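Local coordinates for surface-associated protein CshA (Streptococcus gordonii, PDB 5L2D) that binds host fibronectin as a cell-wall-attached adhesin of the bacterium, represented here by its second non-repetitive domain, at residues 28-33 with 37-42; 144-149 with 155-160; 196-201 with 238-243. All blocks are in the same frame, centred on the assembly; numbering follows the deposited sequence.

Contact 1: residues 28-33 with 37-42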
loop_
_atom_site.group_PDB
_atom_site.type_symbol
_atom_site.label_atom_id
_atom_site.label_comp_id
_atom_site.label_asym_id
_atom_site.label_seq_id
_atom_site.Cartn_x
_atom_site.Cartn_y
_atom_site.Cartn_z
ATOM N N ALA A 28 -4.129 18.905 -12.957
ATOM C CA ALA A 28 -3.251 19.688 -13.795
ATOM C C ALA A 28 -1.875 19.085 -13.767
ATOM O O ALA A 28 -1.062 19.344 -14.621
ATOM C CB ALA A 28 -3.202 21.111 -13.308
ATOM N N SER A 29 -1.614 18.274 -12.765
ATOM C CA SER A 29 -0.324 17.655 -12.641
ATOM C C SER A 29 -0.374 16.234 -13.113
ATOM O O SER A 29 0.639 15.602 -13.264
ATOM C CB SER A 29 0.128 17.706 -11.197
ATOM O OG SER A 29 -0.199 18.947 -10.624
ATOM N N MET A 30 -1.570 15.728 -13.353
ATOM C CA MET A 30 -1.719 14.361 -13.810
ATOM C C MET A 30 -1.875 14.237 -15.299
ATOM O O MET A 30 -2.370 15.116 -15.962
ATOM C CB MET A 30 -2.908 13.708 -13.143
ATOM C CG MET A 30 -3.017 14.005 -11.678
ATOM S SD MET A 30 -2.239 12.751 -10.685
ATOM C CE MET A 30 -2.525 11.307 -11.651
ATOM N N LYS A 31 -1.444 13.111 -15.815
ATOM C CA LYS A 31 -1.549 12.822 -17.239
ATOM C C LYS A 31 -1.778 11.350 -17.430
ATOM O O LYS A 31 -1.361 10.543 -16.626
ATOM C CB LYS A 31 -0.286 13.215 -17.982
ATOM C CG LYS A 31 -0.037 14.707 -18.062
ATOM C CD LYS A 31 1.001 15.036 -19.131
ATOM C CE LYS A 31 0.365 15.306 -20.488
ATOM N NZ LYS A 31 -0.022 16.743 -20.586
ATOM N N ASN A 32 -2.466 11.010 -18.507
ATOM C CA ASN A 32 -2.716 9.639 -18.866
ATOM C C ASN A 32 -3.642 8.871 -17.855
ATOM O O ASN A 32 -3.443 7.679 -17.529
ATOM C CB ASN A 32 -1.352 8.978 -19.068
ATOM C CG ASN A 32 -1.360 7.987 -20.192
ATOM O OD1 ASN A 32 -2.074 8.169 -21.154
ATOM N ND2 ASN A 32 -0.573 6.928 -20.074
ATOM N N LEU A 33 -4.670 9.577 -17.386
ATOM C CA LEU A 33 -5.694 8.984 -16.549
ATOM C C LEU A 33 -6.599 8.115 -17.362
ATOM O O LEU A 33 -6.769 8.306 -18.559
ATOM C CB LEU A 33 -6.576 10.056 -15.935
ATOM C CG LEU A 33 -5.992 10.883 -14.806
ATOM C CD1 LEU A 33 -7.058 11.834 -14.266
ATOM C CD2 LEU A 33 -5.484 9.964 -13.714
ATOM N N GLY A 37 -11.330 8.384 -14.950
ATOM C CA GLY A 37 -10.556 9.413 -14.249
ATOM C C GLY A 37 -9.610 8.896 -13.167
ATOM O O GLY A 37 -9.020 9.677 -12.413
ATOM N N GLY A 38 -9.460 7.582 -13.083
ATOM C CA GLY A 38 -8.561 6.992 -12.117
ATOM C C GLY A 38 -7.249 6.571 -12.748
ATOM O O GLY A 38 -6.886 7.016 -13.832
ATOM N N PHE A 39 -6.554 5.678 -12.061
ATOM C CA PHE A 39 -5.164 5.361 -12.359
ATOM C C PHE A 39 -5.090 4.058 -13.093
ATOM O O PHE A 39 -5.774 3.111 -12.748
ATOM C CB PHE A 39 -4.371 5.217 -11.063
ATOM C CG PHE A 39 -4.120 6.513 -10.335
ATOM C CD1 PHE A 39 -5.006 7.578 -10.407
ATOM C CD2 PHE A 39 -3.013 6.648 -9.543
ATOM C CE1 PHE A 39 -4.767 8.760 -9.728
ATOM C CE2 PHE A 39 -2.773 7.817 -8.858
ATOM C CZ PHE A 39 -3.647 8.879 -8.951
ATOM N N LYS A 40 -4.248 4.015 -14.104
ATOM C CA LYS A 40 -3.968 2.784 -14.823
ATOM C C LYS A 40 -2.490 2.738 -15.025
ATOM O O LYS A 40 -1.763 3.681 -14.635
ATOM C CB LYS A 40 -4.669 2.753 -16.189
ATOM C CG LYS A 40 -4.315 3.901 -17.131
ATOM C CD LYS A 40 -5.103 3.818 -18.437
ATOM C CE LYS A 40 -5.276 5.174 -19.128
ATOM N NZ LYS A 40 -4.001 5.652 -19.692
ATOM N N VAL A 41 -2.031 1.654 -15.642
ATOM C CA VAL A 41 -0.622 1.558 -15.901
ATOM C C VAL A 41 -0.361 2.614 -16.947
ATOM O O VAL A 41 -1.059 2.662 -17.969
ATOM C CB VAL A 41 -0.195 0.189 -16.451
ATOM C CG1 VAL A 41 1.319 0.144 -16.595
ATOM C CG2 VAL A 41 -0.656 -0.936 -15.536
ATOM N N GLY A 42 0.606 3.485 -16.658
ATOM C CA GLY A 42 1.076 4.461 -17.613
ATOM C C GLY A 42 0.673 5.844 -17.204
ATOM O O GLY A 42 1.275 6.826 -17.680
#
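The chain doubles back between L33 and G37, whose CA atoms stand 5.4 Å apart, and the two arms come together again where N32 lies beside G42. Two polar links and a small apolar cluster join the arms. K40 reaches across at about a right angle to the N32 side chain. Its CG sits between the backbone N and the carbonyl carbon, and a bend at the last torsion (chi4 71°) turns NZ onto the carbonyl of N32. The resulting hydrogen bond, NZ to N32 O, measures 3.0 Å and arrives from above the carbonyl plane. T43 OG1 bonds to the same oxygen, so two side chains grip one backbone acceptor. N32 returns a link of its own: ND2 donates to G42 O over 3.0 Å in an almost straight bond (173° at the hydrogen). The acceptor lies nearly in the plane of the N32 amide, whereas ND2 stands almost directly above the carbonyl plane of G42.

M30 and F39 form the buried, apolar part, with L33 at its margin. M30 CE meets the F39 ring at CZ, 3.8 Å away, with the two side chains crossing at about a right angle. SD lies 5.4 Å from the ring centroid, obliquely placed, which makes this a Met-aromatic contact. L33 flanks the same ring with CD2, 4.1 Å from F39 CD1, while its CD1 rests against the carbonyl oxygen of G37. V106 packs on F39 as well, and F45 and T43 back M30.

Backbone bonds from K31 to V44 and from S29 to K46 pair strand 30-31 with strand 44-50. The whole is therefore a β-hairpin with a long connecting loop, which carries F39 into contact with M30 and L33 and is held by side-chain-to-carbonyl bonds.

Contact 2: residues 144-149 with 155-160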
loop_
_atom_site.group_PDB
_atom_site.type_symbol
_atom_site.label_atom_id
_atom_site.label_comp_id
_atom_site.label_asym_id
_atom_site.label_seq_id
_atom_site.Cartn_x
_atom_site.Cartn_y
_atom_site.Cartn_z
ATOM N N PHE A 144 4.539 2.178 -8.231
ATOM C CA PHE A 144 4.950 3.369 -8.908
ATOM C C PHE A 144 6.432 3.366 -9.230
ATOM O O PHE A 144 7.239 2.958 -8.398
ATOM C CB PHE A 144 4.731 4.543 -7.986
ATOM C CG PHE A 144 3.321 4.927 -7.829
ATOM C CD1 PHE A 144 2.713 5.743 -8.780
ATOM C CD2 PHE A 144 2.598 4.495 -6.735
ATOM C CE1 PHE A 144 1.397 6.118 -8.631
ATOM C CE2 PHE A 144 1.279 4.854 -6.585
ATOM C CZ PHE A 144 0.678 5.663 -7.533
ATOM N N LYS A 145 6.774 3.901 -10.405
ATOM C CA LYS A 145 8.134 4.314 -10.730
ATOM C C LYS A 145 8.327 5.651 -10.124
ATOM O O LYS A 145 7.429 6.467 -10.197
ATOM C CB LYS A 145 8.248 4.470 -12.232
ATOM C CG LYS A 145 9.622 4.743 -12.810
ATOM C CD LYS A 145 9.707 4.148 -14.215
ATOM C CE LYS A 145 11.030 4.458 -14.890
ATOM N NZ LYS A 145 10.903 5.726 -15.656
ATOM N N VAL A 146 9.493 5.902 -9.553
ATOM C CA VAL A 146 9.783 7.183 -8.892
ATOM C C VAL A 146 11.043 7.841 -9.461
ATOM O O VAL A 146 12.123 7.236 -9.501
ATOM C CB VAL A 146 10.031 6.982 -7.399
ATOM C CG1 VAL A 146 10.151 8.322 -6.693
ATOM C CG2 VAL A 146 8.926 6.157 -6.807
ATOM N N GLU A 147 10.904 9.090 -9.866
ATOM C CA GLU A 147 11.994 9.829 -10.458
ATOM C C GLU A 147 11.976 11.217 -9.891
ATOM O O GLU A 147 10.925 11.753 -9.497
ATOM C CB GLU A 147 11.860 9.922 -11.977
ATOM C CG GLU A 147 11.502 8.623 -12.698
ATOM C CD GLU A 147 11.400 8.811 -14.218
ATOM O OE1 GLU A 147 10.569 9.622 -14.687
ATOM O OE2 GLU A 147 12.158 8.151 -14.959
ATOM N N ALA A 148 13.147 11.818 -9.879
ATOM C CA ALA A 148 13.292 13.126 -9.338
ATOM C C ALA A 148 14.491 13.831 -9.980
ATOM O O ALA A 148 15.532 13.236 -10.249
ATOM C CB ALA A 148 13.425 13.041 -7.822
ATOM N N THR A 149 14.318 15.130 -10.161
ATOM C CA THR A 149 15.195 15.977 -10.920
ATOM C C THR A 149 15.529 17.214 -10.147
ATOM O O THR A 149 14.691 17.768 -9.449
ATOM C CB THR A 149 14.470 16.375 -12.195
ATOM O OG1 THR A 149 15.089 15.661 -13.242
ATOM C CG2 THR A 149 14.445 17.976 -12.475
ATOM N N VAL A 155 18.244 12.942 -9.600
ATOM C CA VAL A 155 18.706 12.890 -8.193
ATOM C C VAL A 155 18.021 11.761 -7.399
ATOM O O VAL A 155 17.022 11.195 -7.870
ATOM C CB VAL A 155 18.481 14.232 -7.460
ATOM C CG1 VAL A 155 19.542 15.236 -7.875
ATOM C CG2 VAL A 155 17.085 14.785 -7.741
ATOM N N LYS A 156 18.584 11.431 -6.225
ATOM C CA LYS A 156 18.112 10.317 -5.370
ATOM C C LYS A 156 16.938 10.811 -4.522
ATOM O O LYS A 156 17.165 11.530 -3.539
ATOM C CB LYS A 156 19.222 9.790 -4.403
ATOM N N PRO A 157 15.686 10.406 -4.870
ATOM C CA PRO A 157 14.489 10.822 -4.127
ATOM C C PRO A 157 14.312 10.139 -2.781
ATOM O O PRO A 157 14.621 8.947 -2.628
ATOM C CB PRO A 157 13.360 10.396 -5.030
ATOM C CG PRO A 157 13.890 9.180 -5.689
ATOM C CD PRO A 157 15.355 9.412 -5.901
ATOM N N SER A 158 13.818 10.917 -1.825
ATOM C CA SER A 158 13.374 10.402 -0.528
ATOM C C SER A 158 11.833 10.376 -0.398
ATOM O O SER A 158 11.203 11.393 -0.384
ATOM C CB SER A 158 14.003 11.251 0.561
ATOM O OG SER A 158 15.362 10.863 0.718
ATOM N N VAL A 159 11.242 9.202 -0.309
ATOM C CA VAL A 159 9.811 9.079 -0.320
ATOM C C VAL A 159 9.256 8.671 1.023
ATOM O O VAL A 159 9.787 7.752 1.630
ATOM C CB VAL A 159 9.420 7.980 -1.270
ATOM C CG1 VAL A 159 7.953 7.686 -1.135
ATOM C CG2 VAL A 159 9.744 8.405 -2.677
ATOM N N VAL A 160 8.169 9.326 1.457
ATOM C CA VAL A 160 7.454 8.947 2.690
ATOM C C VAL A 160 6.089 8.444 2.344
ATOM O O VAL A 160 5.512 8.868 1.364
ATOM C CB VAL A 160 7.253 10.111 3.626
ATOM C CG1 VAL A 160 8.535 10.417 4.359
ATOM C CG2 VAL A 160 6.771 11.340 2.871
#
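V146 and A148 turn their side chains from one face of strand 138-150 onto the segment that returns as residues 155-160, and P157 lies against both. The proline ring is shared between them: CB rests 3.8 Å from A148 CB, while CG meets V146 CG1 at 4.0 Å, the valine and proline side chains crossing at a slant. V146 holds CG1 forward because that methyl lies opposite the backbone N (chi1 -173°). From there it also reaches V159, whose CG2 lies 4.0 Å from V146 CG1, so a single methyl group bridges proline and valine. Nothing but carbon takes part in this row, and all four residues are buried. L57 of strand 53-61 packs on V146 as well.

V155, exposed, makes a mixed contact. Its CG2 lies 4.1 Å from A148 CB. The same residue gives the one hydrogen bond between the segments: V155 N donates to A148 O at 2.8 Å. On the other face of strand 138-150, K145 and E147 form a salt bridge. K145 NZ comes 2.8 Å from E147 OE2, standing above the carboxylate plane.

The touching parts run 138° apart, far from a neat antiparallel pairing. The strands 138-150 and 153-154 form a tight hairpin, but past V155 the chain peels away and passes across the V146/A148 face of strand 138-150. F144 and residues S158 to V160 take part in antiparallel pairing with the second subunit, so the sheet continues across the interface, and A263 of that subunit packs on P157. The motif is thus a β-hairpin whose continuation crosses one face of strand 138-150 and pairs with the second subunit, with aliphatic packing between the strand and the crossing segment.

Contact 3: residues 196-201 with 238-243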
loop_
_atom_site.group_PDB
_atom_site.type_symbol
_atom_site.label_atom_id
_atom_site.label_comp_id
_atom_site.label_asym_id
_atom_site.label_seq_id
_atom_site.Cartn_x
_atom_site.Cartn_y
_atom_site.Cartn_z
ATOM N N GLY A 196 3.516 1.848 22.029
ATOM C CA GLY A 196 3.122 2.386 20.736
ATOM C C GLY A 196 3.770 3.733 20.415
ATOM O O GLY A 196 4.179 4.452 21.332
ATOM N N PRO A 197 4.041 3.978 19.114
ATOM C CA PRO A 197 3.476 5.093 18.303
ATOM C C PRO A 197 2.445 4.462 17.367
ATOM O O PRO A 197 1.474 5.086 16.926
ATOM C CB PRO A 197 4.667 5.636 17.517
ATOM C CG PRO A 197 5.699 4.554 17.547
ATOM C CD PRO A 197 5.392 3.579 18.653
ATOM N N TYR A 198 2.698 3.188 17.094
ATOM C CA TYR A 198 1.834 2.320 16.338
ATOM C C TYR A 198 2.103 0.956 16.940
ATOM O O TYR A 198 3.093 0.809 17.680
ATOM C CB TYR A 198 2.258 2.337 14.861
ATOM C CG TYR A 198 3.652 1.769 14.547
ATOM C CD1 TYR A 198 4.777 2.596 14.436
ATOM C CD2 TYR A 198 3.821 0.415 14.319
ATOM C CE1 TYR A 198 6.027 2.074 14.123
ATOM C CE2 TYR A 198 5.055 -0.105 14.018
ATOM C CZ TYR A 198 6.149 0.720 13.922
ATOM O OH TYR A 198 7.353 0.132 13.611
ATOM N N THR A 199 1.272 -0.033 16.610
ATOM C CA THR A 199 1.554 -1.395 17.024
ATOM C C THR A 199 1.408 -2.385 15.885
ATOM O O THR A 199 0.562 -2.224 15.007
ATOM C CB THR A 199 0.575 -1.860 18.090
ATOM O OG1 THR A 199 -0.696 -1.972 17.472
ATOM C CG2 THR A 199 0.498 -0.863 19.238
ATOM N N VAL A 200 2.178 -3.460 15.951
ATOM C CA VAL A 200 2.236 -4.372 14.848
ATOM C C VAL A 200 1.094 -5.389 14.872
ATOM O O VAL A 200 0.841 -6.025 15.880
ATOM C CB VAL A 200 3.596 -5.107 14.836
ATOM C CG1 VAL A 200 3.630 -6.097 13.670
ATOM C CG2 VAL A 200 4.751 -4.098 14.793
ATOM N N MET A 201 0.435 -5.587 13.751
ATOM C CA MET A 201 -0.634 -6.575 13.689
ATOM C C MET A 201 -0.087 -7.996 13.699
ATOM O O MET A 201 0.860 -8.255 12.970
ATOM C CB MET A 201 -1.432 -6.339 12.407
ATOM C CG MET A 201 -2.614 -7.252 12.204
ATOM S SD MET A 201 -3.372 -7.012 10.590
ATOM C CE MET A 201 -3.662 -5.235 10.630
ATOM N N GLY A 238 7.484 -3.239 12.640
ATOM C CA GLY A 238 6.711 -3.775 11.542
ATOM C C GLY A 238 7.490 -3.916 10.265
ATOM O O GLY A 238 6.936 -3.951 9.201
ATOM N N GLY A 239 8.793 -3.994 10.382
ATOM C CA GLY A 239 9.661 -4.084 9.202
ATOM C C GLY A 239 10.593 -2.908 8.949
ATOM O O GLY A 239 11.028 -2.722 7.831
ATOM N N LEU A 240 10.903 -2.104 9.960
ATOM C CA LEU A 240 11.843 -1.008 9.770
ATOM C C LEU A 240 13.207 -1.624 9.600
ATOM O O LEU A 240 13.443 -2.768 10.049
ATOM C CB LEU A 240 11.856 -0.075 10.969
ATOM C CG LEU A 240 10.528 0.646 11.248
ATOM C CD1 LEU A 240 10.588 1.397 12.573
ATOM C CD2 LEU A 240 10.206 1.618 10.133
ATOM N N GLY A 241 14.092 -0.887 8.919
ATOM C CA GLY A 241 15.357 -1.454 8.404
ATOM C C GLY A 241 15.231 -2.333 7.155
ATOM O O GLY A 241 16.244 -2.692 6.520
ATOM N N SER A 242 13.993 -2.659 6.775
ATOM C CA SER A 242 13.751 -3.527 5.664
ATOM C C SER A 242 12.977 -2.821 4.602
ATOM O O SER A 242 12.670 -1.635 4.700
ATOM C CB SER A 242 13.003 -4.747 6.124
ATOM O OG SER A 242 11.632 -4.646 5.862
ATOM N N GLN A 243 12.677 -3.573 3.569
ATOM C CA GLN A 243 12.045 -3.044 2.405
ATOM C C GLN A 243 10.555 -3.244 2.427
ATOM O O GLN A 243 9.865 -2.832 1.511
ATOM C CB GLN A 243 12.616 -3.744 1.177
ATOM C CG GLN A 243 14.057 -3.359 0.875
ATOM C CD GLN A 243 14.464 -3.817 -0.499
ATOM O OE1 GLN A 243 14.043 -4.899 -0.940
ATOM N NE2 GLN A 243 15.237 -2.984 -1.210
#
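Y198 and V200, alternate residues that point the same way from strand 198-200, outermost within this chain in a three-stranded antiparallel sheet, meet the last part of the loop that leads into strand 244-250, where G239 to S242 form a type II β-turn. The compact part centres on G238, which is buried. V200 CG2 lies 3.6 Å from G238 N and a little further from its CA. Beside it, the Y198 ring turns its edge to the same nitrogen, CE2 standing 4.2 Å from G238 N. Y198 OH then meets L240 CD1 at 3.6 Å, the two side chains approaching from opposite directions. P256 and V258 of the second subunit pack on Y198 and L240 respectively, so this corner forms part of the subunit interface.

Beyond L240 the character changes. Only 146 Å² is buried between the segments, none of it from G241, S242 or Q243, and both G241 and Q243 are exposed. The turn is held by its own bonds, with further backbone bonds from G241 and S242 to W182. Its closing acceptor is G239 O, which receives S242 N at 3.1 Å and S242 OG at 2.8 Å, both from the same face of the carbonyl plane.

In the fold
Contact 2 is the buried member of the set; contacts 1 and 3 are each only partly buried. Contacts 1 and 2 draw on the same antiparallel sheet and meet directly, with F39 CE2 4.3 Å from F144 CZ. Their chemistry differs with position: contact 1 mixes polar loop bonds with an apolar cluster round one phenylalanine, whereas contact 2 is mainly aliphatic packing on one face of strand 138-150. Contact 3 joins the separate three-stranded sheet to the loop preceding strand 244-250, its centre about 31 Å from that of contact 1, on the opposite side of the chain's centre. It uses turn geometry and sparse packing. Contacts 2 and 3 both touch the second subunit, contact 2 by β-pairing as well; contact 1 does not.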